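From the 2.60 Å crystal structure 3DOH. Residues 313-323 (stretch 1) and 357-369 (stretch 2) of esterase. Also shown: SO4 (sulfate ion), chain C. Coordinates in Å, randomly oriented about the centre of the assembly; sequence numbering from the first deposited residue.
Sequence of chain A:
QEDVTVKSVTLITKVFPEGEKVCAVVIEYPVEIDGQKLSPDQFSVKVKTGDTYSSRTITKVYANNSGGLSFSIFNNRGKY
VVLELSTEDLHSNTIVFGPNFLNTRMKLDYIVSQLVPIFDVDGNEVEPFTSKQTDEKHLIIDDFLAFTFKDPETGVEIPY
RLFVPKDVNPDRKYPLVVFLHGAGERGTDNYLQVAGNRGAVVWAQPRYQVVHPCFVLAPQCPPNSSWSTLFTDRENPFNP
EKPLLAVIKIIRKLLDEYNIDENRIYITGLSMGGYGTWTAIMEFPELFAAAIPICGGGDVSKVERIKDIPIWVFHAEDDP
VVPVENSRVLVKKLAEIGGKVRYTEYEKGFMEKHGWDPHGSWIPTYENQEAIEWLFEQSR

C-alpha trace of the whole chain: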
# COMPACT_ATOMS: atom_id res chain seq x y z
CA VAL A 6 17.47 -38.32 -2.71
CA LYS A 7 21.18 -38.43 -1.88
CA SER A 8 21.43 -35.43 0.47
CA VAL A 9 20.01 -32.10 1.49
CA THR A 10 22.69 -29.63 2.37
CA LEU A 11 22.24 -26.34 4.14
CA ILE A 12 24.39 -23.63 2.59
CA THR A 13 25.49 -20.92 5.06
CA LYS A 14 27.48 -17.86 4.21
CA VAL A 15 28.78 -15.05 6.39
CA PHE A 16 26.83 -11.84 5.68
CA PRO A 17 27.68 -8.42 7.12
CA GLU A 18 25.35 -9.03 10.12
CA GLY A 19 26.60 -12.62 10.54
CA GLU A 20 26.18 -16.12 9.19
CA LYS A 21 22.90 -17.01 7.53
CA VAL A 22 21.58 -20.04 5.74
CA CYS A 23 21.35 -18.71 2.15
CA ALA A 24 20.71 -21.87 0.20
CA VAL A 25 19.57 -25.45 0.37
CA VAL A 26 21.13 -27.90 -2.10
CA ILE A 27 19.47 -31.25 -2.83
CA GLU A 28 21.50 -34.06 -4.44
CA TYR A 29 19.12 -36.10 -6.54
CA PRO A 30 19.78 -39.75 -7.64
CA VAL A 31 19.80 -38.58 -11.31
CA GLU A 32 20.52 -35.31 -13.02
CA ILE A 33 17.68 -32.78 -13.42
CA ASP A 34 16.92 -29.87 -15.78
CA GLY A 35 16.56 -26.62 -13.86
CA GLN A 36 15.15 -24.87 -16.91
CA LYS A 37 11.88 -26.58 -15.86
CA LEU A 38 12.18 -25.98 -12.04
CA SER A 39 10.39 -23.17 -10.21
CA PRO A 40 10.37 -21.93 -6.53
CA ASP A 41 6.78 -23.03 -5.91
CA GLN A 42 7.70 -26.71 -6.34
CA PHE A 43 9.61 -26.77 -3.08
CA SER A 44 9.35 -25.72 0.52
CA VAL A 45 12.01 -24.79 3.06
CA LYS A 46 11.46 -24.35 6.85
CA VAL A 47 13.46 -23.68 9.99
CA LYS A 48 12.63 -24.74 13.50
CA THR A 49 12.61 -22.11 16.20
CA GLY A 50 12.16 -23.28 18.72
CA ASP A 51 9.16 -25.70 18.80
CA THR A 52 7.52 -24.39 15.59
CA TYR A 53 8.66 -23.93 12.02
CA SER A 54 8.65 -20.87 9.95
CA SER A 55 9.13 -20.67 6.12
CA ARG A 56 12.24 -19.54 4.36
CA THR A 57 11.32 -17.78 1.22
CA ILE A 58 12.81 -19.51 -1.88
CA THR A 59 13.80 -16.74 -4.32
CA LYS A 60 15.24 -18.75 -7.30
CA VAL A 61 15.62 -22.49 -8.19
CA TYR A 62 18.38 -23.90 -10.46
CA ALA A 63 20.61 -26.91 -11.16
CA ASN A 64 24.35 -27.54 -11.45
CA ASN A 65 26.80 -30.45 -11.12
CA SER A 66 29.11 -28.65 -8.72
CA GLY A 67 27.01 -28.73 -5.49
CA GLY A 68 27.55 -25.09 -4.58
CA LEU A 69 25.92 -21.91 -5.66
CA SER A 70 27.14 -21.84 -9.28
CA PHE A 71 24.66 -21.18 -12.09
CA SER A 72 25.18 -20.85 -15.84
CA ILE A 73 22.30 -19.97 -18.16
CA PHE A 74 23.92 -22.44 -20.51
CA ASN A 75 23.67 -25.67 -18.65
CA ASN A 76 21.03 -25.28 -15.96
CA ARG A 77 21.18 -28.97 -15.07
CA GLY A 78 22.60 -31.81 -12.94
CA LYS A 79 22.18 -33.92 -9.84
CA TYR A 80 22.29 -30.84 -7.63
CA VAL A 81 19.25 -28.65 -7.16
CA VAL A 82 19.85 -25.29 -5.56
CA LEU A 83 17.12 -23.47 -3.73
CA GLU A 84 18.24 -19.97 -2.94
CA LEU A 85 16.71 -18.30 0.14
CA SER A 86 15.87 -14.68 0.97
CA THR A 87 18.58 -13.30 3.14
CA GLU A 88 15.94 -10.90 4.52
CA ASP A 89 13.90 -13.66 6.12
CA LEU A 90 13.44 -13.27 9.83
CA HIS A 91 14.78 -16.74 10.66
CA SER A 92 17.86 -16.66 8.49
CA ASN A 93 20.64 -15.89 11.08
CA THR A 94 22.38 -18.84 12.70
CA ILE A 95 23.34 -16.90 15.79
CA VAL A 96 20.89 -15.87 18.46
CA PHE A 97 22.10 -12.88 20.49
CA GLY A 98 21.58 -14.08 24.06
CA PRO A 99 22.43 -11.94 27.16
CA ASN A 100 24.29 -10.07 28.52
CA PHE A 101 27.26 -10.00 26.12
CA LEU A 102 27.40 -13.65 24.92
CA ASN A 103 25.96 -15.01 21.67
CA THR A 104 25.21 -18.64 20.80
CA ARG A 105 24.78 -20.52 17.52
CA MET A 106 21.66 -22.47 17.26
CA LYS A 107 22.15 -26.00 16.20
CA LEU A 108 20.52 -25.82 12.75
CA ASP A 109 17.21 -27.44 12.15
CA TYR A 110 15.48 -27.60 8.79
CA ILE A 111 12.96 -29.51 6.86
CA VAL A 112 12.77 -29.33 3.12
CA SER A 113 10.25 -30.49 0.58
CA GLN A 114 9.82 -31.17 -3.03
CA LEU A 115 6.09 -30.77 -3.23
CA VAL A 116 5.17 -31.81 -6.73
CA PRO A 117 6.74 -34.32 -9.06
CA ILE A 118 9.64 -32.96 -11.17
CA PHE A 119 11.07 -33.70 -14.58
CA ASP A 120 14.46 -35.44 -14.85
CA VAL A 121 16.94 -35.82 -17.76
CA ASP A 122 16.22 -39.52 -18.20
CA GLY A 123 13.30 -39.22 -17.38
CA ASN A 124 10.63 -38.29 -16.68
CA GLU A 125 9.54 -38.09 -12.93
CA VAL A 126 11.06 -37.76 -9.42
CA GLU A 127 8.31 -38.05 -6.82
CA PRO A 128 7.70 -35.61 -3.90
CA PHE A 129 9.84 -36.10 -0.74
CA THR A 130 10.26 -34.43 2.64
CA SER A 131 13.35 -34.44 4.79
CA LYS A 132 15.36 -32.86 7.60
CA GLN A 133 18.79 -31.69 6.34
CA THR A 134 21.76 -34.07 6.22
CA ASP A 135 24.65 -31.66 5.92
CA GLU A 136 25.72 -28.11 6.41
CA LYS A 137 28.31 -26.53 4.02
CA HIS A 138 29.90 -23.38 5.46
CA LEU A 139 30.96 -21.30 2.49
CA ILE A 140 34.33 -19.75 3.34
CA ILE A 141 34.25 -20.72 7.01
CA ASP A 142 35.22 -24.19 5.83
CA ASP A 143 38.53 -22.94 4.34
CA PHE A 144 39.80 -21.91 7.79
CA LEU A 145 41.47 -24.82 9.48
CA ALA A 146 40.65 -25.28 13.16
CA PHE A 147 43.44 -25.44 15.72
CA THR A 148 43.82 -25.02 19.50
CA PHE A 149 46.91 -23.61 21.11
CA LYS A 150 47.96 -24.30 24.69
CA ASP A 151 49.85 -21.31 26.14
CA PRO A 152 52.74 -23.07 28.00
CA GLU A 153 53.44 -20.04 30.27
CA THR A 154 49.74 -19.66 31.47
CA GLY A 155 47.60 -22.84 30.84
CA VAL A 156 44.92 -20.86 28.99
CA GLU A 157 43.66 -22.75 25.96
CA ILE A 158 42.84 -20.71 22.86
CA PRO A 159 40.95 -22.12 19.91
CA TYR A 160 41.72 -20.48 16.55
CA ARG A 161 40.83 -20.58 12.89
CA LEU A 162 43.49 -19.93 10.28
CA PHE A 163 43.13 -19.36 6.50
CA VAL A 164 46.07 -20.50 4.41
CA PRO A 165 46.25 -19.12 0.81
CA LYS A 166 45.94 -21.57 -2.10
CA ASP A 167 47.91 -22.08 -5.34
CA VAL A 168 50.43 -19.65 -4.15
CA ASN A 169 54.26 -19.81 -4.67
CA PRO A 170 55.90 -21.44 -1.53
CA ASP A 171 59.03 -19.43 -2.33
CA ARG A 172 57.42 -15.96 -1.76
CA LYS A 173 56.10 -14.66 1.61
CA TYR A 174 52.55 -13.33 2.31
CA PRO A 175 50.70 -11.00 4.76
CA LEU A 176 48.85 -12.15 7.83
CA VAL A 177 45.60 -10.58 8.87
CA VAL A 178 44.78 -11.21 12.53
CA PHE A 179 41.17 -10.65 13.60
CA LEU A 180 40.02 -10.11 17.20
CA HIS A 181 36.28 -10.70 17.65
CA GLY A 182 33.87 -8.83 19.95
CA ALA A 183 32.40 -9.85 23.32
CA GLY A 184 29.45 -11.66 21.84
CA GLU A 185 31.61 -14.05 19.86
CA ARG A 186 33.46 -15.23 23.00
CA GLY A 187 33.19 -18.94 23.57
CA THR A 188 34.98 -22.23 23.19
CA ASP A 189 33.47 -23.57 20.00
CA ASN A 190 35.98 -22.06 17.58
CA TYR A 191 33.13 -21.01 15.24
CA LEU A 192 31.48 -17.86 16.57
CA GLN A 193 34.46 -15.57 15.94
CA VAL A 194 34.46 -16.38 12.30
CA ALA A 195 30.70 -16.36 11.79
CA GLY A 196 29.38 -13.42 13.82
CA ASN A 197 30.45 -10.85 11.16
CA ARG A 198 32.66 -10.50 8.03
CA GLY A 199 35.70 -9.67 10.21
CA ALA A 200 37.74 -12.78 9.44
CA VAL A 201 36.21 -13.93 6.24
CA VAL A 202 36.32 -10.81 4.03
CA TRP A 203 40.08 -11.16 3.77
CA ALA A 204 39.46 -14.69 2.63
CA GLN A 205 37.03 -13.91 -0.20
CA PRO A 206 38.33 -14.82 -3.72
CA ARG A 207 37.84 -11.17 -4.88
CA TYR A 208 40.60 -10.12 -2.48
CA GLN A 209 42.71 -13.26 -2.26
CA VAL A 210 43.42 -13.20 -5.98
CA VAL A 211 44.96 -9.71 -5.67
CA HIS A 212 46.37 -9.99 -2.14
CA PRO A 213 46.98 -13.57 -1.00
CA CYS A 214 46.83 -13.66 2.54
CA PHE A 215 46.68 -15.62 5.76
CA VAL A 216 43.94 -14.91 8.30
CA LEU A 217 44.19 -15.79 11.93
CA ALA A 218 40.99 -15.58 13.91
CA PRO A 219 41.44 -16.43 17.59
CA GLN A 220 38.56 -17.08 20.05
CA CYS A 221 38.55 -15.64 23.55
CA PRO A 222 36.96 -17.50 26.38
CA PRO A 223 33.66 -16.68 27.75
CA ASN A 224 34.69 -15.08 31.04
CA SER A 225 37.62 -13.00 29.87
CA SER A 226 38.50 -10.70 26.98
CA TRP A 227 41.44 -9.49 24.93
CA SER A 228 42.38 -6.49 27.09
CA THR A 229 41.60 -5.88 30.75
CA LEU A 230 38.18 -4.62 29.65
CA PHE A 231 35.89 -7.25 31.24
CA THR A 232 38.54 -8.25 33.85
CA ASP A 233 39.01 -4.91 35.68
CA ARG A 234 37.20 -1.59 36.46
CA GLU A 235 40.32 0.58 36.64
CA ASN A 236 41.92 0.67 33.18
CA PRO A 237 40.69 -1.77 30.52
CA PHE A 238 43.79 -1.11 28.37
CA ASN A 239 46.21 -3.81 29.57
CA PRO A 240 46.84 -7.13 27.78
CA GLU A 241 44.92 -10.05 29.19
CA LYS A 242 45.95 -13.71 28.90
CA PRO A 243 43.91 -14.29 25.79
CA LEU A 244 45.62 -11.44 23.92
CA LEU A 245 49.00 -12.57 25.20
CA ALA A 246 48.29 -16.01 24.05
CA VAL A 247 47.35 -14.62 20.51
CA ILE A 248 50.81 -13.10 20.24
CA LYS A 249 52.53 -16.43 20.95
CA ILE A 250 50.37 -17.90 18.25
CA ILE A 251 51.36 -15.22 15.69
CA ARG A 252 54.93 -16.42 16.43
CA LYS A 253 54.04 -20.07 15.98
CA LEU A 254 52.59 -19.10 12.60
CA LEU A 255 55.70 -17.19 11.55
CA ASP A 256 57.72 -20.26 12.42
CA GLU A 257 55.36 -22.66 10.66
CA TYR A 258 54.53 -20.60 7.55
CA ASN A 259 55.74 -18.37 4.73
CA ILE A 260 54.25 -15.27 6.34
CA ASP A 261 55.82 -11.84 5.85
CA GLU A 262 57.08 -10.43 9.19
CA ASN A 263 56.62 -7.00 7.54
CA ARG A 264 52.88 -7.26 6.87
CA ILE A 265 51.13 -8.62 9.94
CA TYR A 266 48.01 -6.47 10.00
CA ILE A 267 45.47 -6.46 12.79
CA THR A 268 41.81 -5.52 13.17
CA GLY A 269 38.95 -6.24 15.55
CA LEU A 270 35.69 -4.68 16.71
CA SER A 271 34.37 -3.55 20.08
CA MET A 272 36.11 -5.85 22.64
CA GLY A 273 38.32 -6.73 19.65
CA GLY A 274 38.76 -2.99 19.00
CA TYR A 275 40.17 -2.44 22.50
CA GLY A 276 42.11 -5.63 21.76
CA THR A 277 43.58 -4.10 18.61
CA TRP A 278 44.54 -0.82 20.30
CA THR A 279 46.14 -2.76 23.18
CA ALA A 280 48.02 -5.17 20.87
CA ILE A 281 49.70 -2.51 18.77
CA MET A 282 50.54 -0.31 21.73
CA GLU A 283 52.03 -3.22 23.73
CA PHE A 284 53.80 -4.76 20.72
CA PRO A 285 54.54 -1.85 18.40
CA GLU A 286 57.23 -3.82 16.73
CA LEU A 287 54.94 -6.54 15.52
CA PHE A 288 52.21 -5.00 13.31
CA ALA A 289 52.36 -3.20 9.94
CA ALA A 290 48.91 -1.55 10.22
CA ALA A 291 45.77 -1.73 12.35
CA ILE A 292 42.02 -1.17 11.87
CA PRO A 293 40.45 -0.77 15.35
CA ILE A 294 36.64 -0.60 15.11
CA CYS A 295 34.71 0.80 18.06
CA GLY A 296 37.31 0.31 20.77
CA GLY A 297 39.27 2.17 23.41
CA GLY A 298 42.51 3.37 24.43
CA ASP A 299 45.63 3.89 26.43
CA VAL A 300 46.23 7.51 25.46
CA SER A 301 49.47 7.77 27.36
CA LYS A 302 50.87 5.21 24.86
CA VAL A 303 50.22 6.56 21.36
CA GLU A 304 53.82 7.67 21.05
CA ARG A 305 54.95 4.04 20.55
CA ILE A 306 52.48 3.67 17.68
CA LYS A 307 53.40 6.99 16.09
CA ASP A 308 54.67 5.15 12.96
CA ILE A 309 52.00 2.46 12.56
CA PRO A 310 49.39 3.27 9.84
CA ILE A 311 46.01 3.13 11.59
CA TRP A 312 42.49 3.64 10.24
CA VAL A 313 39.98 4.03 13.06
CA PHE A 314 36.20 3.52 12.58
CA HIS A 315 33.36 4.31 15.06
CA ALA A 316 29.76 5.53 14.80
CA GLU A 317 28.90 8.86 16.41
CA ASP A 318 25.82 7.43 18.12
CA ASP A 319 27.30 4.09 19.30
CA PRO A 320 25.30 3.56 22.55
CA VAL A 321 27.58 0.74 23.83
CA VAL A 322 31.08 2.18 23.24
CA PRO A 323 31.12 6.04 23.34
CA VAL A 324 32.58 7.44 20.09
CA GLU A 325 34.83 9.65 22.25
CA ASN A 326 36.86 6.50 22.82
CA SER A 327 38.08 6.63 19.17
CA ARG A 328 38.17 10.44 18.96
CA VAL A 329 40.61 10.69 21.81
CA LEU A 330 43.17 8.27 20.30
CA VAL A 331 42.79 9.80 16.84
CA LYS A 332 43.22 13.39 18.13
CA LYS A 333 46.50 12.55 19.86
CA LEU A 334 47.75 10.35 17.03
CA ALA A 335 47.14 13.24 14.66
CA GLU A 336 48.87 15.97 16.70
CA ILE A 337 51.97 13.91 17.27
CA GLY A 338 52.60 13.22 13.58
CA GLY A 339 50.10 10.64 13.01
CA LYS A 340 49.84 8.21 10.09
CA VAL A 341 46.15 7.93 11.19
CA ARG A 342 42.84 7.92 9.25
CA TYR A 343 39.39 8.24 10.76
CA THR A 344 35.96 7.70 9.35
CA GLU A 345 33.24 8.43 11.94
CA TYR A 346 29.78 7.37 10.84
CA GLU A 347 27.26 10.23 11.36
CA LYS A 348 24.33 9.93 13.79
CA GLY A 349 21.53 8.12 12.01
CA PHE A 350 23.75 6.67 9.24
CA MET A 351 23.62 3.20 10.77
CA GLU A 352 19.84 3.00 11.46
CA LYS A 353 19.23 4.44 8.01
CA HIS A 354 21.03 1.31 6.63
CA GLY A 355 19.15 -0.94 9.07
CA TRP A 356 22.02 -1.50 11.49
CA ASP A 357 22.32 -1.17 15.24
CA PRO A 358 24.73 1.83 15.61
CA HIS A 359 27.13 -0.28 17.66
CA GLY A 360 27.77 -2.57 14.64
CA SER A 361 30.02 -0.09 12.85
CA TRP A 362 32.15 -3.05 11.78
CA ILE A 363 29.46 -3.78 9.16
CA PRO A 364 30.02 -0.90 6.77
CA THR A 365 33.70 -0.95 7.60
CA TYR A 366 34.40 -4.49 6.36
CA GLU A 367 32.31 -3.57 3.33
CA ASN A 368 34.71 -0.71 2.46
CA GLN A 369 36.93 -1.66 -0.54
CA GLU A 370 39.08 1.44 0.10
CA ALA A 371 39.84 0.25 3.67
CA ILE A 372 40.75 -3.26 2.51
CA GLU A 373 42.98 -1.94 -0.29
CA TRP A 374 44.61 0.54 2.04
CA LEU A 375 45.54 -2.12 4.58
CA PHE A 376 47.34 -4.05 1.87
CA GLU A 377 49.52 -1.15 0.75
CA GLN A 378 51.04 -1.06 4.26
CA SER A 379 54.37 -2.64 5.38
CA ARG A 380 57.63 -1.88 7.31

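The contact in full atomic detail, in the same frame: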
# COMPACT_ATOMS: atom_id res chain seq x y z
N VAL A 313 41.00 4.21 12.04
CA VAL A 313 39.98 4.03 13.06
C VAL A 313 38.55 4.22 12.49
O VAL A 313 38.33 5.06 11.61
CB VAL A 313 40.23 5.06 14.16
CG1 VAL A 313 39.29 4.85 15.36
CG2 VAL A 313 41.66 5.01 14.62
N PHE A 314 37.60 3.44 12.98
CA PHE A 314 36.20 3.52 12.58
C PHE A 314 35.36 3.48 13.87
O PHE A 314 35.71 2.74 14.83
CB PHE A 314 35.81 2.34 11.66
CG PHE A 314 36.47 2.35 10.30
CD1 PHE A 314 37.77 1.88 10.11
CD2 PHE A 314 35.78 2.84 9.18
CE1 PHE A 314 38.37 1.90 8.82
CE2 PHE A 314 36.39 2.86 7.88
CZ PHE A 314 37.68 2.40 7.71
N HIS A 315 34.27 4.26 13.92
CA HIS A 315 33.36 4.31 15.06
C HIS A 315 32.09 5.01 14.57
O HIS A 315 32.15 5.79 13.62
CB HIS A 315 33.99 5.15 16.18
CG HIS A 315 33.63 4.70 17.56
ND1 HIS A 315 32.32 4.57 18.00
CD2 HIS A 315 34.41 4.41 18.63
CE1 HIS A 315 32.32 4.18 19.26
NE2 HIS A 315 33.57 4.10 19.67
N ALA A 316 30.95 4.77 15.18
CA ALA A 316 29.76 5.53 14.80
C ALA A 316 29.51 6.51 15.91
O ALA A 316 29.58 6.15 17.10
CB ALA A 316 28.56 4.64 14.62
N GLU A 317 29.18 7.74 15.50
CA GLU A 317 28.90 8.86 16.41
C GLU A 317 27.93 8.52 17.54
O GLU A 317 28.14 8.91 18.69
CB GLU A 317 28.35 10.02 15.61
CG GLU A 317 28.22 11.28 16.44
CD GLU A 317 26.93 11.33 17.23
OE1 GLU A 317 26.00 10.53 16.94
OE2 GLU A 317 26.82 12.15 18.14
N ASP A 318 26.86 7.81 17.18
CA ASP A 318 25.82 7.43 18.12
C ASP A 318 25.93 6.01 18.62
O ASP A 318 24.89 5.42 18.92
CB ASP A 318 24.42 7.62 17.50
CG ASP A 318 24.33 7.04 16.11
OD1 ASP A 318 25.33 6.52 15.57
OD2 ASP A 318 23.24 7.12 15.54
N ASP A 319 27.14 5.42 18.68
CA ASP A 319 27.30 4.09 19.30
C ASP A 319 26.87 4.19 20.78
O ASP A 319 27.49 4.92 21.54
CB ASP A 319 28.75 3.58 19.16
CG ASP A 319 28.98 2.18 19.80
OD1 ASP A 319 28.20 1.73 20.68
OD2 ASP A 319 29.98 1.54 19.44
N PRO A 320 25.80 3.48 21.18
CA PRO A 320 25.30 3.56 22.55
C PRO A 320 25.99 2.59 23.53
O PRO A 320 25.70 2.63 24.73
CB PRO A 320 23.84 3.14 22.40
CG PRO A 320 23.88 2.12 21.33
CD PRO A 320 24.99 2.54 20.37
N VAL A 321 26.86 1.73 23.02
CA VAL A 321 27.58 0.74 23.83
C VAL A 321 29.00 1.25 24.16
O VAL A 321 29.41 1.24 25.32
CB VAL A 321 27.70 -0.65 23.07
CG1 VAL A 321 28.56 -1.67 23.85
CG2 VAL A 321 26.32 -1.19 22.73
N VAL A 322 29.73 1.69 23.12
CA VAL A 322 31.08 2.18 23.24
C VAL A 322 31.13 3.62 22.72
O VAL A 322 31.14 3.85 21.52
CB VAL A 322 32.06 1.32 22.42
CG1 VAL A 322 33.47 1.96 22.42
CG2 VAL A 322 32.11 -0.16 22.95
N PRO A 323 31.18 4.60 23.65
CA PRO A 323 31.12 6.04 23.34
C PRO A 323 32.11 6.35 22.22
O PRO A 323 33.22 5.80 22.22
CB PRO A 323 31.63 6.70 24.63
CG PRO A 323 31.59 5.67 25.71
CD PRO A 323 31.33 4.32 25.09
N ASP A 357 22.07 -1.65 13.89
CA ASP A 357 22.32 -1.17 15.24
C ASP A 357 23.58 -0.24 15.20
O ASP A 357 24.60 -0.64 14.62
CB ASP A 357 22.55 -2.40 16.12
CG ASP A 357 22.79 -2.04 17.60
OD1 ASP A 357 23.78 -1.30 17.92
OD2 ASP A 357 21.96 -2.51 18.44
N PRO A 358 23.52 1.00 15.79
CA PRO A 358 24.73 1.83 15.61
C PRO A 358 26.01 1.29 16.27
O PRO A 358 27.07 1.77 15.99
CB PRO A 358 24.34 3.24 16.15
CG PRO A 358 23.09 3.10 16.84
CD PRO A 358 22.48 1.71 16.56
N HIS A 359 25.91 0.29 17.12
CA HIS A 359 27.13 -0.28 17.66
C HIS A 359 27.90 -1.11 16.60
O HIS A 359 29.15 -1.10 16.58
CB HIS A 359 26.87 -1.08 18.94
CG HIS A 359 28.10 -1.71 19.52
ND1 HIS A 359 29.28 -1.03 19.66
CD2 HIS A 359 28.33 -2.96 19.97
CE1 HIS A 359 30.20 -1.83 20.17
NE2 HIS A 359 29.65 -3.01 20.38
N GLY A 360 27.17 -1.76 15.69
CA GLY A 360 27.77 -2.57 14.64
C GLY A 360 28.55 -1.87 13.55
O GLY A 360 28.49 -2.26 12.38
N SER A 361 29.34 -0.86 13.88
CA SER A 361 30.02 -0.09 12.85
C SER A 361 31.02 -0.93 12.07
O SER A 361 31.61 -0.45 11.09
CB SER A 361 30.66 1.17 13.41
OG SER A 361 31.38 0.91 14.60
N TRP A 362 31.22 -2.18 12.50
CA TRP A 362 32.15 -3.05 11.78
C TRP A 362 31.54 -3.47 10.43
O TRP A 362 32.26 -3.81 9.47
CB TRP A 362 32.51 -4.25 12.63
CG TRP A 362 31.31 -4.99 13.23
CD1 TRP A 362 30.56 -5.97 12.62
CD2 TRP A 362 30.76 -4.82 14.55
NE1 TRP A 362 29.56 -6.41 13.48
CE2 TRP A 362 29.67 -5.72 14.67
CE3 TRP A 362 31.08 -4.00 15.63
CZ2 TRP A 362 28.89 -5.83 15.84
CZ3 TRP A 362 30.29 -4.11 16.81
CH2 TRP A 362 29.23 -5.03 16.90
N ILE A 363 30.21 -3.42 10.37
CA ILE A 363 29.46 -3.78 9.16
C ILE A 363 29.76 -2.91 7.92
O ILE A 363 30.17 -3.43 6.91
CB ILE A 363 27.96 -3.79 9.46
CG1 ILE A 363 27.65 -4.94 10.44
CG2 ILE A 363 27.16 -3.87 8.17
CD1 ILE A 363 26.39 -4.74 11.29
N PRO A 364 29.58 -1.59 7.98
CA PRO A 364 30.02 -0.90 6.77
C PRO A 364 31.52 -0.95 6.58
O PRO A 364 32.00 -0.83 5.44
CB PRO A 364 29.62 0.55 7.00
CG PRO A 364 29.19 0.64 8.39
CD PRO A 364 29.01 -0.68 8.98
N THR A 365 32.26 -1.09 7.67
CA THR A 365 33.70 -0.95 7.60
C THR A 365 34.29 -2.09 6.80
O THR A 365 35.06 -1.84 5.88
CB THR A 365 34.29 -0.90 8.99
OG1 THR A 365 33.71 0.23 9.65
CG2 THR A 365 35.76 -0.75 8.96
N TYR A 366 33.92 -3.33 7.12
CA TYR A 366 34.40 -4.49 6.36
C TYR A 366 33.84 -4.54 4.96
O TYR A 366 34.32 -5.31 4.11
CB TYR A 366 34.20 -5.81 7.13
CG TYR A 366 35.09 -5.87 8.35
CD1 TYR A 366 36.44 -5.53 8.25
CD2 TYR A 366 34.59 -6.22 9.62
CE1 TYR A 366 37.27 -5.56 9.37
CE2 TYR A 366 35.44 -6.23 10.75
CZ TYR A 366 36.77 -5.92 10.60
OH TYR A 366 37.62 -5.91 11.66
N GLU A 367 32.84 -3.71 4.69
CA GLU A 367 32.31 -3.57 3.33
C GLU A 367 33.00 -2.43 2.53
O GLU A 367 32.67 -2.19 1.38
CB GLU A 367 30.77 -3.48 3.31
CG GLU A 367 30.03 -4.76 3.76
CD GLU A 367 30.45 -6.06 3.02
OE1 GLU A 367 30.10 -6.23 1.83
OE2 GLU A 367 31.13 -6.94 3.63
N ASN A 368 34.01 -1.81 3.11
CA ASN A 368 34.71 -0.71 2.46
C ASN A 368 35.96 -1.15 1.67
O ASN A 368 37.02 -1.46 2.26
CB ASN A 368 35.07 0.29 3.55
CG ASN A 368 35.62 1.59 3.02
OD1 ASN A 368 36.30 1.65 1.98
ND2 ASN A 368 35.37 2.67 3.79
N GLN A 369 35.84 -1.19 0.34
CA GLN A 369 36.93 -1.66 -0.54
C GLN A 369 38.18 -0.78 -0.37
O GLN A 369 39.30 -1.27 -0.48
CB GLN A 369 36.49 -1.81 -2.04
CG GLN A 369 37.70 -1.98 -3.03
CD GLN A 369 37.35 -2.49 -4.46
OE1 GLN A 369 36.28 -2.19 -5.01
NE2 GLN A 369 38.28 -3.26 -5.07
S SO4 C . 30.56 -6.84 21.22
O1 SO4 C . 29.61 -7.31 22.23
O2 SO4 C . 30.49 -7.79 20.08
O3 SO4 C . 31.90 -6.73 21.85
O4 SO4 C . 30.20 -5.51 20.78
O HOH W 1 30.17 2.28 16.44

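Stretch 1 enters as a strand at Val313 and gives way to a loop; stretch 2 opens with a turn and continues into a short helix. No hydrogen bond joins the two backbones directly, so side chains and one water make the connection. The two backbones come closest, CA to CA, at Asp319 and His359, 4.7 Å apart, whereas Phe314 CA and Thr365 CA are separated by 7.1 Å, leaving room for an aromatic ring. At the close approach each stretch makes a type I turn, Ala316 to Asp319 and Asp357 to Gly360, closed by Asp319 N to Ala316 O (3.0 Å) and Gly360 N to Asp357 O (3.0 Å).

The one direct hydrogen bond across the contact runs from His359 ND1 to Asp319 OD2, at 2.7 Å and nearly straight. Carboxylate and imidazole are well matched, a strong acceptor facing a ring N-H. Asp319 is held for this task by its other oxygen: OD1 accepts from Val321 N (2.7 Å) and Val322 N (2.9 Å), so the aspartate also fixes the loop that follows it. The other ring nitrogen, His359 NE2, donates to sulfate O4 at 2.6 Å; the ion probably comes from the crystallisation liquor. Carboxylate and sulfate both approach near the plane of the ring, where its nitrogens can bond.

That leaves the faces of the imidazole for apolar contact. Val321 covers one of them, its CB 3.7 Å from the His359 ring centroid and almost on the ring normal, a CH-pi contact suited to a branched aliphatic side chain. The same chemistry recurs at the other end, where Thr365 CG2 sits 3.4 Å from the centroid of the Phe314 ring, over its face. Thr365 OG1 also touches the ring, 3.4 Å from Phe314 CD2, while donating to Ser361 O (2.6 Å), four residues back, so the polar group is satisfied beside an aromatic neighbour. Asn368 ND2 lies at the edge of the phenyl ring, 4.2 Å from Phe314 CE2.

Beside the histidine, Pro320 CD meets Pro358 CG at 4.0 Å, an ordinary apolar contact between two rigid rings; between the two ends, the small Ala316 brings its CB to 3.5 Å from Pro358 O.

A water completes the polar network. It accepts from Ala316 N (2.9 Å to the water O) and Ser361 OG (2.6 Å to the water O), and donates to Asp319 OD2 (3.1 Å from the water O) and Pro358 O (3.2 Å from the water O), satisfying backbone and side-chain groups from both stretches.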